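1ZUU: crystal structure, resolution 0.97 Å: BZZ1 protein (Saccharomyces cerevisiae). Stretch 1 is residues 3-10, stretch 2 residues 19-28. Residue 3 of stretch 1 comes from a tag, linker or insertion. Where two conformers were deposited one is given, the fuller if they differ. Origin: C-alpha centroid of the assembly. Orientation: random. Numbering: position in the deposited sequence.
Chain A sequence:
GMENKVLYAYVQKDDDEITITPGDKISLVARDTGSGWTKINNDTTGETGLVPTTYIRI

Stretch 1 (3-10) ENKVLYAY
Stretch 2 19-28: TITPGDKISL

Two segments of one chain run antiparallel, each broken in its course: stretch 1 at L7 (-87/-42), stretch 2 by a turn. Direct backbone pairing is confined to one end. There Y10 and I20 form a single antiparallel bridge, CA atoms 5.3 Å apart: Y10 N donates to I20 O and I20 N to Y10 O, both at 2.9 Å. Both residues are extended (phi/psi -147/130 and -134/145). CA-H...O contacts reinforce the pair, A9 CA to I20 O and T19 CA to Y10 O, each 3.2 Å. A9 faces T21 (CA-CA 4.3 Å); the register then slips, V6 CA coming 4.7 Å from P22 CA, and widens to 6.5 Å between the CA atoms of N4 and I26.

Stretch 2 bends through a type II turn from T21 to D24, closed by D24 N to T21 O at 3.0 Å. P22 (-50/134) and G23 (98/-16) supply the corner angles; at G23 a CB would jam against the preceding carbonyl oxygen, so glycine fits. The D24 side chain (m) folds back, its OD2 accepting from T21 N at 2.9 Å. V6 O receives a CA-H...O contact from P22 CA at 3.3 Å, and V6 CG1 lies 3.4 Å from T21 C.

From the turn to the N4 end, two waters and one side chain make the polar links. Water 2 accepts from V6 N (2.9 Å) and donates to D24 O (2.8 Å), with a weak bond from G23 N (3.0 Å). Water 1 accepts from I26 N (3.0 Å) and donates to N4 O (3.3 Å). N4, chi1 m and chi2 -15°, points its CA-to-CB bond toward stretch 2 and donates from ND2 to I26 O at 3.0 Å, nearly linear at 170°.

The apolar packing centres on V6, buried, with chi1 t (174°) and CB directed toward stretch 2. Both methyls reach I20 CB, CG2 at 3.9 Å and CG1 at 4.0 Å; V6 CG2 is also 3.7 Å from I26 CG2, and V6 CG1 4.1 Å from P22 CD. I20 and I26 both adopt p,t; the I26 side chain starts sideways but its end comes nearer, CD1 reaching 3.8 Å from K5 O. A9 CB packs 4.0 Å from P22 CD, and Y10 CB 3.8 Å from I20 CG1, although the Y10 ring (chi1 t, chi2 75°) leads away. K5, L7 and Y8, all m at chi1, direct CB away. One inward valine thus touches isoleucines before and after the turn, waters bridge where the backbones part, and 584 Å² is buried in total.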

# COMPACT_ATOMS: atom_id res chain seq x y z
N GLU A 3 -11.93 -8.26 -4.84
CA GLU A 3 -11.13 -7.95 -3.61
C GLU A 3 -9.97 -6.99 -3.89
O GLU A 3 -9.51 -6.84 -5.03
CB GLU A 3 -10.62 -9.24 -2.94
N ASN A 4 -9.58 -6.23 -2.92
CA ASN A 4 -8.38 -5.42 -3.01
C ASN A 4 -7.18 -6.27 -3.45
O ASN A 4 -7.10 -7.49 -3.13
CB ASN A 4 -8.06 -4.95 -1.64
CG ASN A 4 -9.05 -3.98 -1.11
OD1 ASN A 4 -9.88 -3.40 -1.83
ND2 ASN A 4 -9.03 -3.80 0.23
N LYS A 5 -6.22 -5.65 -4.15
CA LYS A 5 -5.05 -6.37 -4.70
C LYS A 5 -3.83 -5.52 -4.61
O LYS A 5 -3.87 -4.30 -4.89
CB LYS A 5 -5.28 -6.69 -6.24
CG LYS A 5 -6.47 -7.40 -6.65
CD LYS A 5 -6.59 -7.41 -8.14
CE LYS A 5 -7.95 -7.90 -8.60
NZ LYS A 5 -7.97 -7.90 -10.08
N VAL A 6 -2.69 -6.15 -4.33
CA VAL A 6 -1.39 -5.60 -4.68
C VAL A 6 -1.05 -6.15 -6.06
O VAL A 6 -0.95 -7.38 -6.24
CB VAL A 6 -0.32 -5.99 -3.70
CG1 VAL A 6 1.05 -5.51 -4.19
CG2 VAL A 6 -0.64 -5.45 -2.29
N LEU A 7 -0.86 -5.23 -7.02
CA LEU A 7 -0.49 -5.52 -8.42
C LEU A 7 1.02 -5.61 -8.60
O LEU A 7 1.53 -6.50 -9.31
CB LEU A 7 -1.06 -4.44 -9.38
CG LEU A 7 -2.55 -4.23 -9.29
CD1 LEU A 7 -3.08 -2.97 -10.00
CD2 LEU A 7 -3.17 -5.46 -9.81
N TYR A 8 1.75 -4.69 -7.95
CA TYR A 8 3.18 -4.50 -8.14
C TYR A 8 3.85 -4.41 -6.79
O TYR A 8 3.34 -3.74 -5.88
CB TYR A 8 3.44 -3.20 -8.94
CG TYR A 8 2.86 -3.25 -10.35
CD1 TYR A 8 3.62 -3.73 -11.38
CD2 TYR A 8 1.52 -2.85 -10.61
CE1 TYR A 8 3.10 -3.82 -12.69
CE2 TYR A 8 1.01 -2.93 -11.89
CZ TYR A 8 1.80 -3.40 -12.93
OH TYR A 8 1.24 -3.44 -14.20
N ALA A 9 5.01 -5.03 -6.66
CA ALA A 9 5.79 -5.00 -5.42
C ALA A 9 6.42 -3.63 -5.21
O ALA A 9 6.86 -2.96 -6.15
CB ALA A 9 6.87 -6.09 -5.44
N TYR A 10 6.49 -3.25 -3.93
CA TYR A 10 7.17 -2.00 -3.53
C TYR A 10 7.78 -2.26 -2.18
O TYR A 10 7.10 -2.73 -1.26
CB TYR A 10 6.16 -0.84 -3.39
CG TYR A 10 6.86 0.44 -3.04
CD1 TYR A 10 7.60 1.16 -3.98
CD2 TYR A 10 6.83 0.93 -1.73
CE1 TYR A 10 8.30 2.30 -3.64
CE2 TYR A 10 7.56 2.07 -1.39
CZ TYR A 10 8.31 2.74 -2.33
OH TYR A 10 9.08 3.83 -2.02
N THR A 19 6.07 -1.89 2.83
CA THR A 19 6.26 -2.85 1.79
C THR A 19 4.95 -3.55 1.43
O THR A 19 4.15 -3.89 2.28
CB THR A 19 7.33 -3.88 2.25
OG1 THR A 19 8.54 -3.18 2.37
CG2 THR A 19 7.46 -5.08 1.33
N ILE A 20 4.78 -3.78 0.12
CA ILE A 20 3.69 -4.56 -0.42
C ILE A 20 4.24 -5.53 -1.47
O ILE A 20 5.12 -5.18 -2.25
CB ILE A 20 2.56 -3.66 -1.03
CG1 ILE A 20 3.16 -2.55 -1.92
CG2 ILE A 20 1.66 -3.15 0.03
CD1 ILE A 20 2.17 -1.85 -2.82
N THR A 21 3.63 -6.71 -1.53
CA THR A 21 3.95 -7.67 -2.56
C THR A 21 2.67 -8.29 -3.09
O THR A 21 1.69 -8.44 -2.36
CB THR A 21 4.92 -8.77 -2.07
OG1 THR A 21 4.32 -9.58 -1.06
CG2 THR A 21 6.24 -8.21 -1.64
N PRO A 22 2.65 -8.68 -4.38
CA PRO A 22 1.43 -9.35 -4.95
C PRO A 22 1.00 -10.48 -4.06
O PRO A 22 1.83 -11.31 -3.62
CB PRO A 22 1.94 -9.80 -6.34
CG PRO A 22 2.89 -8.69 -6.73
CD PRO A 22 3.67 -8.42 -5.43
N GLY A 23 -0.30 -10.53 -3.79
CA GLY A 23 -0.88 -11.54 -2.91
C GLY A 23 -1.12 -11.09 -1.47
O GLY A 23 -1.82 -11.76 -0.75
N ASP A 24 -0.50 -9.98 -1.06
CA ASP A 24 -0.73 -9.50 0.32
C ASP A 24 -2.19 -9.02 0.44
O ASP A 24 -2.78 -8.44 -0.50
CB ASP A 24 0.21 -8.37 0.62
CG ASP A 24 1.69 -8.81 0.80
OD1 ASP A 24 1.94 -10.03 0.91
OD2 ASP A 24 2.55 -7.89 0.84
N LYS A 25 -2.74 -9.23 1.62
CA LYS A 25 -4.09 -8.74 1.95
C LYS A 25 -3.97 -7.30 2.50
O LYS A 25 -3.21 -7.07 3.43
CB LYS A 25 -4.73 -9.63 3.05
CG LYS A 25 -5.28 -10.89 2.67
CD LYS A 25 -4.38 -11.92 2.10
CE LYS A 25 -5.07 -13.30 2.05
NZ LYS A 25 -4.21 -14.28 1.51
N ILE A 26 -4.69 -6.38 1.86
CA ILE A 26 -4.56 -4.97 2.18
C ILE A 26 -5.94 -4.36 2.47
O ILE A 26 -6.99 -4.92 2.06
CB ILE A 26 -3.81 -4.16 1.09
CG1 ILE A 26 -4.62 -4.11 -0.22
CG2 ILE A 26 -2.39 -4.73 0.90
CD1 ILE A 26 -3.99 -3.21 -1.29
N SER A 27 -5.93 -3.19 3.08
CA SER A 27 -7.15 -2.43 3.34
C SER A 27 -6.81 -0.93 3.27
O SER A 27 -5.70 -0.50 3.55
CB SER A 27 -7.72 -2.77 4.71
OG SER A 27 -6.85 -2.38 5.74
N LEU A 28 -7.81 -0.16 2.86
CA LEU A 28 -7.61 1.30 2.71
C LEU A 28 -7.62 2.01 4.07
O LEU A 28 -8.45 1.73 4.92
CB LEU A 28 -8.72 1.82 1.85
CG LEU A 28 -8.70 3.31 1.42
CD1 LEU A 28 -7.42 3.66 0.66
CD2 LEU A 28 -9.93 3.65 0.63
O HOH W 1 -6.68 -7.69 0.10
O HOH W 2 -2.69 -8.82 -3.29